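Local structure of PTS EIIA type-4 domain-containing protein (Streptococcus agalactiae NEM316, 4TKZ) at residues 1-5 / 103-109; 52-58 / 80-84; 70-74 / 86-90. The protein probably serves as the cytoplasmic EIIA component of a mannose-type sugar phosphotransferase system, relaying phosphoryl groups during sugar uptake. The contacts are given in a common frame with arbitrary orientation. Numbering follows the deposited sequence.

Interaction 1: 1-5 / 103-109; sequences MIKII and RTMFEHV
Ile2 lays its side chain into the curve of the 103-109 loop, overlapping the backbone from Phe106 to Val109, and by doing so shows how the first strand of an alpha/beta sheet can be roofed by a connection between helices. It is extended (phi/psi -109/116), as are Lys3 to Ile5 after it, and its m,t rotamer carries Ile2 CD1 to 3.6 Å from Phe106 O, 3.9 Å from Val109 N and 4.2 Å from Phe106 CB. Ile2 CG2 meets Val109 CG2 at 4.2 Å. The loop opens with a turn in which Arg103, Thr104 and Met105 keep helical angles and Phe106 N bonds to Arg103 O at 3.0 Å; Phe106 then turns extended (-128/137).

Closest in register are Ile2 and Arg103, with CA atoms 6.3 Å apart. Arg103 leaves its backbone with chi1 p and then runs nearly straight, so that Arg103 NH1 donates a hydrogen bond to Ile2 O at 2.9 Å (146° at the hydrogen). Ile4 CD1 sits over one face of the guanidinium, 3.9 Å from Arg103 NH1. The same group also bonds Tyr29 O through NH1 and Glu28 O through NH2, bridging the start of strand 3-9 to the chain leading into strand 30-35. Lys3 points away and pairs with Glu51. An apolar residue under a loop, with an arginine satisfying carbonyls beside it, here packs against the end of the parallel alpha/beta sheet at which strand 3-9 begins, in the doubly wound fold of a mannose-family EIIA domain.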
ATOM      1  N   MET A   1      22.097  -2.629 -11.754  1.00 30.78           N
ATOM      2  CA  MET A   1      20.666  -2.573 -11.487  1.00 30.53           C
ATOM      3  C   MET A   1      20.392  -2.452  -9.990  1.00 33.73           C
ATOM      4  O   MET A   1      21.222  -2.842  -9.161  1.00 35.37           O
ATOM      5  CB  MET A   1      19.985  -3.832 -12.028  1.00 38.07           C
ATOM      6  CG  MET A   1      20.186  -5.081 -11.173  1.00 36.87           C
ATOM      7  SD  MET A   1      21.795  -5.897 -11.333  1.00 46.36           S
ATOM      8  CE  MET A   1      21.718  -6.468 -13.031  1.00 36.99           C
ATOM      9  N   ILE A   2      19.238  -1.895  -9.644  1.00 25.39           N
ATOM     10  CA  ILE A   2      18.748  -1.960  -8.270  1.00 24.99           C
ATOM     11  C   ILE A   2      17.557  -2.904  -8.250  1.00 24.10           C
ATOM     12  O   ILE A   2      16.543  -2.635  -8.893  1.00 24.32           O
ATOM     13  CB  ILE A   2      18.325  -0.573  -7.747  1.00 20.53           C
ATOM     14  CG1 ILE A   2      19.549   0.339  -7.616  1.00 24.56           C
ATOM     15  CG2 ILE A   2      17.615  -0.700  -6.405  1.00 22.18           C
ATOM     16  CD1 ILE A   2      19.227   1.833  -7.562  1.00 27.15           C
ATOM     17  N   LYS A   3      17.682  -4.025  -7.545  1.00 23.24           N
ATOM     18  CA  LYS A   3      16.586  -4.988  -7.470  1.00 19.21           C
ATOM     19  C   LYS A   3      15.554  -4.569  -6.421  1.00 22.39           C
ATOM     20  O   LYS A   3      15.911  -4.170  -5.309  1.00 18.15           O
ATOM     21  CB  LYS A   3      17.115  -6.399  -7.172  1.00 16.72           C
ATOM     22  CG  LYS A   3      16.008  -7.445  -7.122  1.00 21.43           C
ATOM     23  CD  LYS A   3      16.538  -8.851  -6.971  1.00 19.60           C
ATOM     24  CE  LYS A   3      15.396  -9.832  -6.779  1.00 16.85           C
ATOM     25  NZ  LYS A   3      15.826 -11.244  -7.024  1.00 21.40           N
ATOM     26  N   ILE A   4      14.275  -4.655  -6.783  1.00 22.60           N
ATOM     27  CA  ILE A   4      13.180  -4.283  -5.884  1.00 17.59           C
ATOM     28  C   ILE A   4      12.480  -5.528  -5.371  1.00 23.26           C
ATOM     29  O   ILE A   4      11.994  -6.341  -6.158  1.00 21.70           O
ATOM     30  CB  ILE A   4      12.160  -3.376  -6.623  1.00 16.54           C
ATOM     31  CG1 ILE A   4      12.837  -2.080  -7.049  1.00 17.15           C
ATOM     32  CG2 ILE A   4      10.944  -3.058  -5.740  1.00 18.30           C
ATOM     33  CD1 ILE A   4      11.974  -1.206  -7.950  1.00 15.78           C
ATOM     34  N   ILE A   5      12.431  -5.680  -4.048  1.00 14.61           N
ATOM     35  CA  ILE A   5      11.784  -6.839  -3.461  1.00 15.38           C
ATOM     36  C   ILE A   5      10.658  -6.391  -2.550  1.00 18.83           C
ATOM     37  O   ILE A   5      10.862  -5.602  -1.618  1.00 20.43           O
ATOM     38  CB  ILE A   5      12.792  -7.680  -2.653  1.00 16.64           C
ATOM     39  CG1 ILE A   5      13.975  -8.061  -3.536  1.00 17.07           C
ATOM     40  CG2 ILE A   5      12.129  -8.936  -2.088  1.00 16.90           C
ATOM     41  CD1 ILE A   5      15.055  -8.893  -2.793  1.00 14.14           C
ATOM     42  N   ARG A 103      14.906   4.303 -10.333  1.00 26.87           N
ATOM     43  CA  ARG A 103      16.101   3.513 -10.005  1.00 26.13           C
ATOM     44  C   ARG A 103      17.171   3.583 -11.096  1.00 28.33           C
ATOM     45  O   ARG A 103      18.376   3.485 -10.815  1.00 33.07           O
ATOM     46  CB  ARG A 103      15.735   2.058  -9.735  1.00 21.02           C
ATOM     47  CG  ARG A 103      15.095   1.345 -10.916  1.00 24.22           C
ATOM     48  CD  ARG A 103      14.794  -0.097 -10.553  1.00 26.37           C
ATOM     49  NE  ARG A 103      13.954  -0.753 -11.551  1.00 18.69           N
ATOM     50  CZ  ARG A 103      13.742  -2.063 -11.577  1.00 22.28           C
ATOM     51  NH1 ARG A 103      14.309  -2.842 -10.661  1.00 16.35           N
ATOM     52  NH2 ARG A 103      12.975  -2.591 -12.512  1.00 24.55           N
ATOM     53  N   THR A 104      16.712   3.750 -12.331  1.00 26.84           N
ATOM     54  CA  THR A 104      17.562   3.906 -13.508  1.00 32.73           C
ATOM     55  C   THR A 104      18.536   5.084 -13.373  1.00 40.21           C
ATOM     56  O   THR A 104      19.636   5.062 -13.941  1.00 38.19           O
ATOM     57  CB  THR A 104      16.679   4.064 -14.783  1.00 38.86           C
ATOM     58  OG1 THR A 104      16.698   2.843 -15.534  1.00 52.70           O
ATOM     59  CG2 THR A 104      17.143   5.213 -15.666  1.00 41.77           C
ATOM     60  N   MET A 105      18.138   6.096 -12.602  1.00 39.23           N
ATOM     61  CA  MET A 105      18.958   7.289 -12.404  1.00 37.98           C
ATOM     62  C   MET A 105      20.136   7.048 -11.474  1.00 39.72           C
ATOM     63  O   MET A 105      21.039   7.883 -11.393  1.00 37.37           O
ATOM     64  CB  MET A 105      18.127   8.421 -11.801  1.00 35.27           C
ATOM     65  CG  MET A 105      16.943   8.877 -12.625  1.00 33.87           C
ATOM     66  SD  MET A 105      15.908  10.000 -11.656  1.00 42.93           S
ATOM     67  CE  MET A 105      14.459  10.078 -12.707  1.00 32.66           C
ATOM     68  N   PHE A 106      20.125   5.926 -10.758  1.00 34.67           N
ATOM     69  CA  PHE A 106      21.086   5.740  -9.676  1.00 38.03           C
ATOM     70  C   PHE A 106      21.860   4.435  -9.747  1.00 40.33           C
ATOM     71  O   PHE A 106      21.296   3.377 -10.022  1.00 38.49           O
ATOM     72  CB  PHE A 106      20.389   5.842  -8.314  1.00 39.14           C
ATOM     73  CG  PHE A 106      19.656   7.133  -8.106  1.00 38.21           C
ATOM     74  CD1 PHE A 106      20.342   8.284  -7.742  1.00 39.02           C
ATOM     75  CD2 PHE A 106      18.283   7.196  -8.277  1.00 34.16           C
ATOM     76  CE1 PHE A 106      19.667   9.477  -7.552  1.00 40.52           C
ATOM     77  CE2 PHE A 106      17.600   8.384  -8.089  1.00 35.20           C
ATOM     78  CZ  PHE A 106      18.295   9.528  -7.724  1.00 39.71           C
ATOM     79  N   GLU A 107      23.159   4.526  -9.491  1.00 42.19           N
ATOM     80  CA  GLU A 107      23.991   3.343  -9.331  1.00 47.44           C
ATOM     81  C   GLU A 107      23.654   2.641  -8.022  1.00 45.54           C
ATOM     82  O   GLU A 107      23.543   1.411  -7.972  1.00 47.04           O
ATOM     83  CB  GLU A 107      25.468   3.729  -9.324  1.00 52.74           C
ATOM     84  CG  GLU A 107      26.077   3.948 -10.695  1.00 55.73           C
ATOM     85  CD  GLU A 107      27.511   3.466 -10.747  1.00 65.70           C
ATOM     86  OE1 GLU A 107      28.165   3.633 -11.798  1.00 61.72           O
ATOM     87  OE2 GLU A 107      27.981   2.913  -9.728  1.00 65.08           O
ATOM     88  N   HIS A 108      23.487   3.432  -6.965  1.00 41.09           N
ATOM     89  CA  HIS A 108      23.334   2.895  -5.617  1.00 44.99           C
ATOM     90  C   HIS A 108      21.966   3.162  -5.009  1.00 35.40           C
ATOM     91  O   HIS A 108      21.446   4.269  -5.103  1.00 34.97           O
ATOM     92  CB  HIS A 108      24.410   3.475  -4.699  1.00 43.50           C
ATOM     93  CG  HIS A 108      25.802   3.066  -5.068  1.00 50.79           C
ATOM     94  ND1 HIS A 108      26.421   1.963  -4.523  1.00 51.83           N
ATOM     95  CD2 HIS A 108      26.690   3.612  -5.931  1.00 47.25           C
ATOM     96  CE1 HIS A 108      27.636   1.847  -5.033  1.00 52.53           C
ATOM     97  NE2 HIS A 108      27.823   2.836  -5.890  1.00 56.50           N
ATOM     98  N   VAL A 109      21.413   2.144  -4.355  1.00 33.04           N
ATOM     99  CA  VAL A 109      20.120   2.254  -3.685  1.00 32.14           C
ATOM    100  C   VAL A 109      20.108   3.360  -2.613  1.00 35.49           C
ATOM    101  O   VAL A 109      19.062   3.948  -2.338  1.00 28.53           O
ATOM    102  CB  VAL A 109      19.679   0.891  -3.085  1.00 29.82           C
ATOM    103  CG1 VAL A 109      20.608   0.463  -1.950  1.00 27.82           C
ATOM    104  CG2 VAL A 109      18.230   0.952  -2.610  1.00 22.46           C
TER

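Interaction 2: 52-58 / 80-84; sequences VIDFKEI and YTDKK
Val52 begins a type I beta turn that ends at Phe55, closed by Phe55 N to Val52 O at 3.2 Å, and the turn shows how carbonyls of a turn can be gathered round one ammonium group. The Val52 side chain faces 80-84: Val52 CG2 lies 3.5 Å from Tyr80 OH and 3.8 Å from Tyr80 CZ. Val52 O accepts a hydrogen bond from Lys83 NZ at 2.9 Å, and Ile53 O takes another from Lys83 NZ at 3.0 Å. Past Asp54 the chain becomes extended at Phe55 (-125/145), whose O receives the shortest of the three, 2.7 Å from Lys83 NZ. Lys83 reaches this pocket with chi angles m, t, t, m, the last bend bringing the amine in.

Lys56 (-107/-32) points its CB away, yet its CG passes 3.7 Å from Asp82 O. Here the backbones come closest, Lys56 to Lys83 at 4.4 Å between CA atoms, and Lys84 N donates to Lys56 O at 2.6 Å (170°). Glu57 pairs with Lys84 in a parallel bridge, CA atoms 4.9 Å apart and both side chains on the same sheet face; its m,m rotamer brings Glu57 OE1 within 3.3 Å of Lys84 CB, a packing contact, since OE1 is hydrogen-bonded to Val109 N. Ile58 N completes the bridge by donating to Lys84 O at 2.8 Å (155°), while Ile58 CD1 rests 4.2 Å from Lys83 CD. Strands 57-62 and 84-89 thus start together, and with three neutral carbonyls as acceptors the lysine fixes the turn by charge-dipole attraction and hydrogen bonding, without any carboxylate among these three partners.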
ATOM      1  N   VAL A  52      18.378 -12.411  -2.921  1.00 17.94           N
ATOM      2  CA  VAL A  52      19.496 -11.465  -2.862  1.00 18.59           C
ATOM      3  C   VAL A  52      20.877 -12.036  -3.214  1.00 17.36           C
ATOM      4  O   VAL A  52      21.840 -11.278  -3.297  1.00 18.28           O
ATOM      5  CB  VAL A  52      19.595 -10.740  -1.485  1.00 19.32           C
ATOM      6  CG1 VAL A  52      18.293 -10.062  -1.142  1.00 21.51           C
ATOM      7  CG2 VAL A  52      19.990 -11.719  -0.381  1.00 16.81           C
ATOM      8  N   ILE A  53      20.969 -13.351  -3.425  1.00 21.43           N
ATOM      9  CA  ILE A  53      22.255 -14.024  -3.676  1.00 18.64           C
ATOM     10  C   ILE A  53      23.160 -13.241  -4.625  1.00 21.69           C
ATOM     11  O   ILE A  53      24.313 -12.953  -4.313  1.00 20.74           O
ATOM     12  CB  ILE A  53      22.052 -15.420  -4.313  1.00 21.10           C
ATOM     13  CG1 ILE A  53      21.205 -16.317  -3.411  1.00 22.38           C
ATOM     14  CG2 ILE A  53      23.409 -16.075  -4.634  1.00 17.83           C
ATOM     15  CD1 ILE A  53      20.791 -17.631  -4.059  1.00 22.92           C
ATOM     16  N   ASP A  54      22.610 -12.877  -5.776  1.00 16.25           N
ATOM     17  CA  ASP A  54      23.417 -12.341  -6.861  1.00 20.89           C
ATOM     18  C   ASP A  54      23.187 -10.856  -7.123  1.00 27.19           C
ATOM     19  O   ASP A  54      23.436 -10.367  -8.230  1.00 23.54           O
ATOM     20  CB  ASP A  54      23.146 -13.144  -8.134  1.00 17.48           C
ATOM     21  CG  ASP A  54      23.525 -14.599  -7.987  1.00 15.66           C
ATOM     22  OD1 ASP A  54      24.733 -14.873  -7.888  1.00 23.13           O
ATOM     23  OD2 ASP A  54      22.621 -15.465  -7.951  1.00 20.59           O
ATOM     24  N   PHE A  55      22.723 -10.136  -6.108  1.00 20.13           N
ATOM     25  CA  PHE A  55      22.496  -8.700  -6.251  1.00 21.67           C
ATOM     26  C   PHE A  55      23.236  -7.888  -5.182  1.00 26.20           C
ATOM     27  O   PHE A  55      23.397  -8.335  -4.045  1.00 23.83           O
ATOM     28  CB  PHE A  55      20.991  -8.401  -6.283  1.00 22.70           C
ATOM     29  CG  PHE A  55      20.293  -8.985  -7.482  1.00 24.45           C
ATOM     30  CD1 PHE A  55      19.828 -10.297  -7.462  1.00 18.24           C
ATOM     31  CD2 PHE A  55      20.116  -8.233  -8.637  1.00 21.66           C
ATOM     32  CE1 PHE A  55      19.205 -10.846  -8.551  1.00 24.38           C
ATOM     33  CE2 PHE A  55      19.482  -8.777  -9.740  1.00 29.30           C
ATOM     34  CZ  PHE A  55      19.021 -10.086  -9.697  1.00 29.68           C
ATOM     35  N   LYS A  56      23.712  -6.707  -5.569  1.00 25.27           N
ATOM     36  CA  LYS A  56      24.549  -5.890  -4.699  1.00 27.17           C
ATOM     37  C   LYS A  56      23.780  -4.683  -4.160  1.00 23.64           C
ATOM     38  O   LYS A  56      24.031  -4.220  -3.041  1.00 23.64           O
ATOM     39  CB  LYS A  56      25.793  -5.450  -5.475  1.00 29.72           C
ATOM     40  CG  LYS A  56      26.683  -4.428  -4.789  1.00 40.99           C
ATOM     41  CD  LYS A  56      27.820  -4.026  -5.729  1.00 53.37           C
ATOM     42  CE  LYS A  56      28.675  -2.902  -5.161  1.00 56.47           C
ATOM     43  NZ  LYS A  56      29.689  -2.430  -6.153  1.00 58.43           N
ATOM     44  N   GLU A  57      22.844  -4.186  -4.968  1.00 26.64           N
ATOM     45  CA  GLU A  57      22.028  -3.024  -4.626  1.00 29.78           C
ATOM     46  C   GLU A  57      20.568  -3.454  -4.598  1.00 21.88           C
ATOM     47  O   GLU A  57      20.001  -3.794  -5.636  1.00 25.87           O
ATOM     48  CB  GLU A  57      22.223  -1.930  -5.674  1.00 32.08           C
ATOM     49  CG  GLU A  57      23.681  -1.537  -5.897  1.00 31.30           C
ATOM     50  CD  GLU A  57      24.239  -0.664  -4.788  1.00 36.47           C
ATOM     51  OE1 GLU A  57      23.452  -0.187  -3.942  1.00 36.28           O
ATOM     52  OE2 GLU A  57      25.471  -0.447  -4.769  1.00 40.31           O
ATOM     53  N   ILE A  58      19.968  -3.446  -3.410  1.00 19.75           N
ATOM     54  CA  ILE A  58      18.646  -4.042  -3.206  1.00 19.46           C
ATOM     55  C   ILE A  58      17.728  -3.155  -2.373  1.00 22.52           C
ATOM     56  O   ILE A  58      18.080  -2.714  -1.274  1.00 17.71           O
ATOM     57  CB  ILE A  58      18.755  -5.429  -2.529  1.00 20.30           C
ATOM     58  CG1 ILE A  58      19.530  -6.395  -3.424  1.00 24.89           C
ATOM     59  CG2 ILE A  58      17.383  -6.011  -2.218  1.00 15.22           C
ATOM     60  CD1 ILE A  58      20.510  -7.262  -2.663  1.00 20.75           C
ATOM     61  N   TYR A  80      25.301  -9.005   5.157  1.00 22.30           N
ATOM     62  CA  TYR A  80      26.167  -9.067   3.992  1.00 25.86           C
ATOM     63  C   TYR A  80      27.081  -7.845   3.957  1.00 35.42           C
ATOM     64  O   TYR A  80      26.613  -6.705   3.910  1.00 38.34           O
ATOM     65  CB  TYR A  80      25.333  -9.123   2.712  1.00 28.37           C
ATOM     66  CG  TYR A  80      24.325 -10.249   2.638  1.00 26.25           C
ATOM     67  CD1 TYR A  80      23.074 -10.129   3.234  1.00 24.57           C
ATOM     68  CD2 TYR A  80      24.611 -11.418   1.946  1.00 25.60           C
ATOM     69  CE1 TYR A  80      22.143 -11.143   3.152  1.00 22.27           C
ATOM     70  CE2 TYR A  80      23.683 -12.436   1.850  1.00 25.95           C
ATOM     71  CZ  TYR A  80      22.450 -12.293   2.453  1.00 24.52           C
ATOM     72  OH  TYR A  80      21.525 -13.311   2.355  1.00 22.27           O
ATOM     73  N   THR A  81      28.385  -8.096   3.965  1.00 30.20           N
ATOM     74  CA  THR A  81      29.401  -7.045   3.981  1.00 32.76           C
ATOM     75  C   THR A  81      29.329  -6.098   2.794  1.00 35.40           C
ATOM     76  O   THR A  81      29.410  -4.873   2.951  1.00 36.20           O
ATOM     77  CB  THR A  81      30.810  -7.671   4.017  1.00 36.37           C
ATOM     78  OG1 THR A  81      30.954  -8.434   5.217  1.00 35.40           O
ATOM     79  CG2 THR A  81      31.885  -6.600   3.979  1.00 43.26           C
ATOM     80  N   ASP A  82      29.173  -6.656   1.599  1.00 31.76           N
ATOM     81  CA  ASP A  82      29.273  -5.837   0.398  1.00 33.60           C
ATOM     82  C   ASP A  82      27.962  -5.613  -0.345  1.00 35.72           C
ATOM     83  O   ASP A  82      27.953  -4.983  -1.399  1.00 38.12           O
ATOM     84  CB  ASP A  82      30.337  -6.396  -0.545  1.00 31.54           C
ATOM     85  CG  ASP A  82      31.742  -6.165  -0.025  1.00 45.65           C
ATOM     86  OD1 ASP A  82      32.058  -5.013   0.350  1.00 46.29           O
ATOM     87  OD2 ASP A  82      32.520  -7.141   0.024  1.00 41.24           O
ATOM     88  N   LYS A  83      26.862  -6.123   0.197  1.00 33.28           N
ATOM     89  CA  LYS A  83      25.554  -5.812  -0.365  1.00 23.53           C
ATOM     90  C   LYS A  83      25.024  -4.538   0.264  1.00 33.30           C
ATOM     91  O   LYS A  83      25.234  -4.285   1.453  1.00 34.14           O
ATOM     92  CB  LYS A  83      24.559  -6.941  -0.113  1.00 23.70           C
ATOM     93  CG  LYS A  83      24.890  -8.246  -0.825  1.00 25.80           C
ATOM     94  CD  LYS A  83      23.725  -9.212  -0.706  1.00 23.91           C
ATOM     95  CE  LYS A  83      24.059 -10.552  -1.322  1.00 24.41           C
ATOM     96  NZ  LYS A  83      24.508 -10.426  -2.731  1.00 28.32           N
ATOM     97  N   LYS A  84      24.342  -3.734  -0.541  1.00 29.71           N
ATOM     98  CA  LYS A  84      23.622  -2.578  -0.023  1.00 28.59           C
ATOM     99  C   LYS A  84      22.132  -2.906  -0.037  1.00 20.88           C
ATOM    100  O   LYS A  84      21.520  -2.988  -1.097  1.00 26.09           O
ATOM    101  CB  LYS A  84      23.928  -1.337  -0.861  1.00 33.18           C
ATOM    102  CG  LYS A  84      25.350  -0.818  -0.677  1.00 38.72           C
ATOM    103  CD  LYS A  84      25.554  -0.254   0.722  1.00 37.73           C
ATOM    104  CE  LYS A  84      27.033  -0.155   1.086  1.00 44.27           C
ATOM    105  NZ  LYS A  84      27.603  -1.474   1.494  1.00 48.05           N
TER

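Interaction 3: 70-74 / 86-90; sequences FNVSS and KVLSG
The right-handed beta-alpha-beta crossover, the repeating unit of parallel alpha/beta folds, relies on a helix packing against the strand that follows it, and helix 68-76 with strand 84-89 is a compact example. The short segments 70-74 and 86-89 run nearly antiparallel, their axes 165° apart in direction and 8.6 Å apart at closest approach. Phe70 lies across from Ser89 (CA atoms 6.5 Å apart) and Ser74 from Val87 (CA atoms 6.1 Å apart).

Val87 loses the most area, and points toward the helix with chi1 t. Val87 CG1 fits among three side chains, 3.8 Å from Phe70 CD1, 3.8 Å from Ser73 CB and 3.6 Å from Ser74 OG, while Val87 CG2 lies 3.7 Å from Ser73 O. Phe70 is next: its CB leaves sideways, and chi1 t with chi2 84° swings the ring back to the strand, where Phe70 CD1 touches Ser89 CB at 3.8 Å and Leu88 C meets the ring edge. Ser89, which points toward the helix as Val87 does, has chi1 p and hydrogen-bonds through OG to Gly123 O of the second subunit.

Leu88, pointing away, instead meets helix 110-122, so this strand is covered on both faces, while Leu88 and Ser89 also join an antiparallel ladder with a strand of that other chain, carrying the sheet across the dimer interface. Within the helix Ser73 OG bonds Pro69 O, and beside Val87 the Ser74 hydroxyl turns back along its own helix, Ser74 OG donating to Phe70 O at 3.0 Å.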
ATOM      1  N   PHE A  70       9.011  -6.957   7.657  1.00 17.29           N
ATOM      2  CA  PHE A  70       9.961  -5.890   7.930  1.00 16.77           C
ATOM      3  C   PHE A  70      11.076  -6.442   8.827  1.00 16.42           C
ATOM      4  O   PHE A  70      12.266  -6.228   8.567  1.00 20.97           O
ATOM      5  CB  PHE A  70       9.268  -4.720   8.621  1.00 14.10           C
ATOM      6  CG  PHE A  70      10.201  -3.618   9.023  1.00 21.82           C
ATOM      7  CD1 PHE A  70      10.579  -2.636   8.114  1.00 19.31           C
ATOM      8  CD2 PHE A  70      10.708  -3.570  10.317  1.00 21.36           C
ATOM      9  CE1 PHE A  70      11.449  -1.621   8.492  1.00 23.54           C
ATOM     10  CE2 PHE A  70      11.570  -2.560  10.704  1.00 22.87           C
ATOM     11  CZ  PHE A  70      11.946  -1.590   9.798  1.00 20.95           C
ATOM     12  N   ASN A  71      10.684  -7.157   9.873  1.00 18.48           N
ATOM     13  CA  ASN A  71      11.660  -7.694  10.831  1.00 15.65           C
ATOM     14  C   ASN A  71      12.676  -8.650  10.202  1.00 22.19           C
ATOM     15  O   ASN A  71      13.890  -8.533  10.427  1.00 20.73           O
ATOM     16  CB  ASN A  71      10.939  -8.392  11.994  1.00 19.76           C
ATOM     17  CG  ASN A  71      10.175  -7.421  12.887  1.00 23.39           C
ATOM     18  OD1 ASN A  71      10.360  -6.203  12.824  1.00 22.51           O
ATOM     19  ND2 ASN A  71       9.303  -7.967  13.730  1.00 24.44           N
ATOM     20  N   VAL A  72      12.181  -9.604   9.421  1.00 21.21           N
ATOM     21  CA  VAL A  72      13.053 -10.520   8.690  1.00 23.57           C
ATOM     22  C   VAL A  72      13.947  -9.777   7.704  1.00 23.26           C
ATOM     23  O   VAL A  72      15.126 -10.086   7.589  1.00 19.55           O
ATOM     24  CB  VAL A  72      12.243 -11.590   7.933  1.00 22.58           C
ATOM     25  CG1 VAL A  72      13.093 -12.269   6.875  1.00 22.78           C
ATOM     26  CG2 VAL A  72      11.680 -12.617   8.892  1.00 22.01           C
ATOM     27  N   SER A  73      13.384  -8.810   6.979  1.00 18.88           N
ATOM     28  CA  SER A  73      14.170  -8.078   5.997  1.00 16.30           C
ATOM     29  C   SER A  73      15.267  -7.237   6.651  1.00 19.34           C
ATOM     30  O   SER A  73      16.406  -7.203   6.170  1.00 16.97           O
ATOM     31  CB  SER A  73      13.260  -7.201   5.130  1.00 16.58           C
ATOM     32  OG  SER A  73      12.280  -8.005   4.498  1.00 19.74           O
ATOM     33  N   SER A  74      14.916  -6.556   7.740  1.00 18.62           N
ATOM     34  CA  SER A  74      15.848  -5.702   8.455  1.00 21.11           C
ATOM     35  C   SER A  74      17.015  -6.503   9.026  1.00 19.05           C
ATOM     36  O   SER A  74      18.163  -6.065   8.951  1.00 22.25           O
ATOM     37  CB  SER A  74      15.134  -4.972   9.593  1.00 19.36           C
ATOM     38  OG  SER A  74      14.237  -4.005   9.080  1.00 34.31           O
ATOM     39  N   LYS A  86      18.502  -1.742   1.425  1.00 21.26           N
ATOM     40  CA  LYS A  86      17.653  -0.789   2.124  1.00 23.42           C
ATOM     41  C   LYS A  86      16.297  -1.431   2.398  1.00 23.37           C
ATOM     42  O   LYS A  86      15.728  -2.098   1.531  1.00 19.16           O
ATOM     43  CB  LYS A  86      17.477   0.483   1.280  1.00 21.07           C
ATOM     44  CG  LYS A  86      18.723   1.363   1.225  1.00 23.71           C
ATOM     45  CD  LYS A  86      18.996   2.000   2.586  1.00 31.88           C
ATOM     46  CE  LYS A  86      19.974   3.166   2.475  1.00 34.76           C
ATOM     47  NZ  LYS A  86      20.608   3.525   3.778  1.00 36.84           N
ATOM     48  N   VAL A  87      15.782  -1.226   3.604  1.00 21.84           N
ATOM     49  CA  VAL A  87      14.508  -1.812   4.007  1.00 22.32           C
ATOM     50  C   VAL A  87      13.544  -0.718   4.434  1.00 20.93           C
ATOM     51  O   VAL A  87      13.785  -0.017   5.427  1.00 19.35           O
ATOM     52  CB  VAL A  87      14.698  -2.792   5.181  1.00 21.96           C
ATOM     53  CG1 VAL A  87      13.364  -3.407   5.596  1.00 22.17           C
ATOM     54  CG2 VAL A  87      15.712  -3.884   4.802  1.00 23.17           C
ATOM     55  N   LEU A  88      12.452  -0.560   3.684  1.00 21.01           N
ATOM     56  CA  LEU A  88      11.429   0.418   4.048  1.00 16.06           C
ATOM     57  C   LEU A  88      10.150  -0.271   4.522  1.00 18.12           C
ATOM     58  O   LEU A  88       9.817  -1.362   4.054  1.00 16.02           O
ATOM     59  CB  LEU A  88      11.081   1.335   2.859  1.00 14.45           C
ATOM     60  CG  LEU A  88      12.208   2.002   2.076  1.00 17.53           C
ATOM     61  CD1 LEU A  88      11.628   3.029   1.076  1.00 17.86           C
ATOM     62  CD2 LEU A  88      13.195   2.665   3.023  1.00 18.50           C
ATOM     63  N   SER A  89       9.449   0.361   5.465  1.00 18.76           N
ATOM     64  CA  SER A  89       8.068  -0.001   5.780  1.00 15.05           C
ATOM     65  C   SER A  89       7.146   1.065   5.179  1.00 15.54           C
ATOM     66  O   SER A  89       7.628   2.081   4.672  1.00 17.10           O
ATOM     67  CB  SER A  89       7.846  -0.081   7.282  1.00 17.54           C
ATOM     68  OG  SER A  89       8.085   1.169   7.898  1.00 18.48           O
ATOM     69  N   GLY A  90       5.835   0.829   5.237  1.00 16.17           N
ATOM     70  CA  GLY A  90       4.845   1.817   4.815  1.00 16.44           C
ATOM     71  C   GLY A  90       4.496   1.757   3.343  1.00 16.36           C
ATOM     72  O   GLY A  90       3.996   2.728   2.782  1.00 20.70           O
TER

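In the fold
From the N terminus, segment 1-5, at the start of strand 3-9, opens interaction 1, which closes the longest loop only when the chain returns at 103-109; interactions 2 and 3 both fall within that span. These two cross: segment 70-74 lies between 52-58 and 80-84, and 86-90 follows. Interaction 2 closes its loop at the entrance to strands 57-62 and 84-89, and interaction 3 closes the short loop from helix 68-76 to strand 84-89. Glu57 O to Lys3 N, 3.0 Å, and Ile58 O to Lys86 N, 2.9 Å, are probable backbone hydrogen bonds linking interaction 2 to interactions 1 and 3 through one sheet.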